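Local structure of dimethylsulfoniopropionate lyase (Roseovarius nubinhibens, 4B29) at residues Q83-A88 and L199-W204. The protein probably cleaves dimethylsulfoniopropionate to release dimethyl sulfide, using a zinc ion held in a cupin-type beta fold. Numbering follows the deposited sequence.
Sequences QPLRDA and LTLVLW. With EDO (1,2-ethanediol), chain F.
The guanidinium of Arg86, whose CG rests against Leu199 CD2 at 4.0 Å, is met at its edge and in its plane by Asp87 OD1. It grips that oxygen side-on with two nitrogens: Arg86 NE lies 3.0 Å from Asp87 OD1, in a salt bridge, while NH2 is received by the syn lone pair of the same oxygen. Gln83 NE2 donates to the other oxygen, Asp87 OD2, from above the carboxylate plane (2.7 Å), and Arg86 NH1 bonds to Gly76 O. A bend at chi3 (65°) turns the charged end away from the strand and leaves the methylenes to cross Leu199 at about a right angle. One residue earlier on the helix, Leu85 CD2 meets Leu201 CD1 at 4.2 Å, again crosswise; Val159, Leu31 and Trp38 also pack on Leu85. On the strand's other face, Thr200 OG1 is hydrogen-bonded to O1 of an ethanediol (2.7 Å), probably from the crystallisation liquor; the ethanediol also bonds to Thr135 OG1, and its O2 lies at the Trp204 ring edge, near the ring plane. That ring also meets zinc ligand His150. Helix 83-92 thus touches the first part of cupin strand 198-205, at Leu199 and Leu201, through aliphatic carbon alone, joined by dispersion and apolar burial, while its charges are paired away from the strand.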
ATOM      1  N   GLN A  83       7.224   6.996  11.578  1.00 14.56           N
ATOM      2  CA  GLN A  83       6.813   6.147  12.713  1.00 15.37           C
ATOM      3  C   GLN A  83       5.318   6.281  13.098  1.00 14.87           C
ATOM      4  O   GLN A  83       4.684   5.264  13.340  1.00 16.38           O
ATOM      5  CB  GLN A  83       7.753   6.383  13.928  1.00 16.43           C
ATOM      6  CG  GLN A  83       7.215   5.808  15.268  1.00 22.38           C
ATOM      7  CD  GLN A  83       6.317   6.856  16.047  1.00 28.05           C
ATOM      8  OE1 GLN A  83       6.669   8.043  16.141  1.00 31.21           O
ATOM      9  NE2 GLN A  83       5.160   6.405  16.584  1.00 30.34           N
ATOM     10  N   PRO A  84       4.772   7.494  13.127  1.00 15.06           N
ATOM     11  CA  PRO A  84       3.329   7.599  13.505  1.00 15.24           C
ATOM     12  C   PRO A  84       2.441   6.804  12.544  1.00 14.96           C
ATOM     13  O   PRO A  84       1.539   6.061  12.992  1.00 15.07           O
ATOM     14  CB  PRO A  84       3.052   9.113  13.464  1.00 16.57           C
ATOM     15  CG  PRO A  84       4.421   9.704  13.876  1.00 18.13           C
ATOM     16  CD  PRO A  84       5.408   8.814  13.104  1.00 15.31           C
ATOM     17  N   LEU A  85       2.730   6.916  11.240  1.00 13.76           N
ATOM     18  CA  LEU A  85       1.931   6.167  10.231  1.00 12.09           C
ATOM     19  C   LEU A  85       2.164   4.688  10.338  1.00 12.68           C
ATOM     20  O   LEU A  85       1.236   3.907  10.281  1.00 12.13           O
ATOM     21  CB  LEU A  85       2.264   6.676   8.822  1.00 10.65           C
ATOM     22  CG  LEU A  85       1.467   5.975   7.711  1.00 12.42           C
ATOM     23  CD1 LEU A  85      -0.063   5.980   7.869  1.00 13.33           C
ATOM     24  CD2 LEU A  85       1.871   6.635   6.354  1.00 10.34           C
ATOM     25  N   ARG A  86       3.433   4.256  10.512  1.00 12.16           N
ATOM     26  CA  ARG A  86       3.677   2.838  10.643  1.00 12.25           C
ATOM     27  C   ARG A  86       2.883   2.278  11.851  1.00 12.55           C
ATOM     28  O   ARG A  86       2.276   1.216  11.767  1.00 13.20           O
ATOM     29  CB  ARG A  86       5.183   2.535  10.899  1.00 12.16           C
ATOM     30  CG  ARG A  86       5.435   1.044  10.973  1.00 13.19           C
ATOM     31  CD  ARG A  86       6.850   0.782  11.595  1.00 16.57           C
ATOM     32  NE  ARG A  86       6.877   1.248  12.975  1.00 15.71           N
ATOM     33  CZ  ARG A  86       7.968   1.166  13.751  1.00 21.36           C
ATOM     34  NH1 ARG A  86       9.087   0.674  13.243  1.00 19.87           N
ATOM     35  NH2 ARG A  86       7.954   1.597  15.017  1.00 19.33           N
ATOM     36  N   ASP A  87       2.990   2.969  12.986  1.00 14.16           N
ATOM     37  CA  ASP A  87       2.329   2.450  14.218  1.00 15.68           C
ATOM     38  C   ASP A  87       0.814   2.474  14.065  1.00 15.71           C
ATOM     39  O   ASP A  87       0.113   1.549  14.557  1.00 15.19           O
ATOM     40  CB  ASP A  87       2.793   3.247  15.446  1.00 16.38           C
ATOM     41  CG  ASP A  87       4.282   3.007  15.766  1.00 20.35           C
ATOM     42  OD1 ASP A  87       4.936   2.145  15.102  1.00 19.99           O
ATOM     43  OD2 ASP A  87       4.770   3.692  16.702  1.00 20.82           O
ATOM     44  N   ALA A  88       0.306   3.488  13.361  1.00 15.26           N
ATOM     45  CA  ALA A  88      -1.152   3.528  13.090  1.00 14.29           C
ATOM     46  C   ALA A  88      -1.591   2.358  12.219  1.00 14.58           C
ATOM     47  O   ALA A  88      -2.689   1.816  12.398  1.00 14.87           O
ATOM     48  CB  ALA A  88      -1.540   4.855  12.466  1.00 14.81           C
ATOM     49  N   LEU A 199       6.484  -1.929   4.133  1.00 10.96           N
ATOM     50  CA  LEU A 199       5.073  -1.519   4.325  1.00 10.65           C
ATOM     51  C   LEU A 199       4.918  -0.244   3.495  1.00 10.80           C
ATOM     52  O   LEU A 199       5.719   0.698   3.638  1.00 11.23           O
ATOM     53  CB  LEU A 199       4.851  -1.244   5.806  1.00 10.97           C
ATOM     54  CG  LEU A 199       3.473  -0.694   6.261  1.00 11.76           C
ATOM     55  CD1 LEU A 199       2.379  -1.716   5.957  1.00 12.56           C
ATOM     56  CD2 LEU A 199       3.496  -0.295   7.771  1.00 12.81           C
ATOM     57  N   THR A 200       3.892  -0.215   2.620  1.00 10.18           N
ATOM     58  CA  THR A 200       3.765   0.897   1.646  1.00  9.10           C
ATOM     59  C   THR A 200       2.391   1.537   1.762  1.00 10.18           C
ATOM     60  O   THR A 200       1.436   0.890   2.243  1.00 11.32           O
ATOM     61  CB  THR A 200       3.889   0.392   0.196  1.00  9.38           C
ATOM     62  OG1 THR A 200       2.903  -0.625  -0.030  1.00 12.40           O
ATOM     63  CG2 THR A 200       5.337  -0.254  -0.021  1.00 10.64           C
ATOM     64  N   LEU A 201       2.312   2.784   1.311  1.00  9.56           N
ATOM     65  CA  LEU A 201       1.013   3.471   1.223  1.00  9.24           C
ATOM     66  C   LEU A 201       1.026   4.129  -0.166  1.00  9.62           C
ATOM     67  O   LEU A 201       1.992   4.835  -0.530  1.00 10.15           O
ATOM     68  CB  LEU A 201       0.842   4.477   2.381  1.00  9.12           C
ATOM     69  CG  LEU A 201      -0.577   5.094   2.334  1.00 10.82           C
ATOM     70  CD1 LEU A 201      -1.134   5.323   3.764  1.00 12.86           C
ATOM     71  CD2 LEU A 201      -0.489   6.414   1.573  1.00  9.89           C
ATOM     72  N   VAL A 202      -0.021   3.874  -0.953  1.00  9.18           N
ATOM     73  CA  VAL A 202       0.070   4.119  -2.409  1.00  9.56           C
ATOM     74  C   VAL A 202      -1.164   4.903  -2.856  1.00  9.64           C
ATOM     75  O   VAL A 202      -2.268   4.614  -2.404  1.00 10.67           O
ATOM     76  CB  VAL A 202       0.080   2.762  -3.119  1.00 10.88           C
ATOM     77  CG1 VAL A 202       0.066   2.906  -4.654  1.00 13.07           C
ATOM     78  CG2 VAL A 202       1.321   1.951  -2.645  1.00 12.24           C
ATOM     79  N   LEU A 203      -0.947   5.888  -3.707  1.00  8.51           N
ATOM     80  CA  LEU A 203      -2.084   6.611  -4.322  1.00  9.36           C
ATOM     81  C   LEU A 203      -2.292   6.133  -5.765  1.00  9.32           C
ATOM     82  O   LEU A 203      -1.328   5.718  -6.480  1.00  9.95           O
ATOM     83  CB  LEU A 203      -1.783   8.104  -4.427  1.00  9.02           C
ATOM     84  CG  LEU A 203      -1.312   8.848  -3.141  1.00  9.43           C
ATOM     85  CD1 LEU A 203      -1.193  10.320  -3.387  1.00 10.07           C
ATOM     86  CD2 LEU A 203      -2.326   8.565  -1.987  1.00 11.03           C
ATOM     87  N   TRP A 204      -3.554   6.264  -6.231  1.00  8.74           N
ATOM     88  CA  TRP A 204      -3.873   5.859  -7.615  1.00  9.17           C
ATOM     89  C   TRP A 204      -4.709   6.945  -8.251  1.00  9.49           C
ATOM     90  O   TRP A 204      -5.491   7.626  -7.546  1.00 10.39           O
ATOM     91  CB  TRP A 204      -4.762   4.591  -7.621  1.00  8.99           C
ATOM     92  CG  TRP A 204      -4.255   3.394  -6.881  1.00  9.23           C
ATOM     93  CD1 TRP A 204      -4.007   3.256  -5.492  1.00  9.72           C
ATOM     94  CD2 TRP A 204      -3.812   2.191  -7.475  1.00 10.97           C
ATOM     95  NE1 TRP A 204      -3.540   1.992  -5.242  1.00 10.27           N
ATOM     96  CE2 TRP A 204      -3.410   1.321  -6.435  1.00 11.91           C
ATOM     97  CE3 TRP A 204      -3.760   1.737  -8.802  1.00 12.24           C
ATOM     98  CZ2 TRP A 204      -2.925   0.018  -6.677  1.00 13.49           C
ATOM     99  CZ3 TRP A 204      -3.278   0.403  -9.045  1.00 13.09           C
ATOM    100  CH2 TRP A 204      -2.897  -0.424  -7.991  1.00 13.00           C
TER
HETATM  101  C1  EDO F1201       0.134  -1.042  -2.520  1.00 26.11           C
HETATM  102  O1  EDO F1201       1.485  -1.419  -2.241  1.00 19.74           O
HETATM  103  C2  EDO F1201      -0.647  -2.322  -2.648  1.00 29.13           C
HETATM  104  O2  EDO F1201      -1.907  -1.901  -3.130  1.00 26.44           O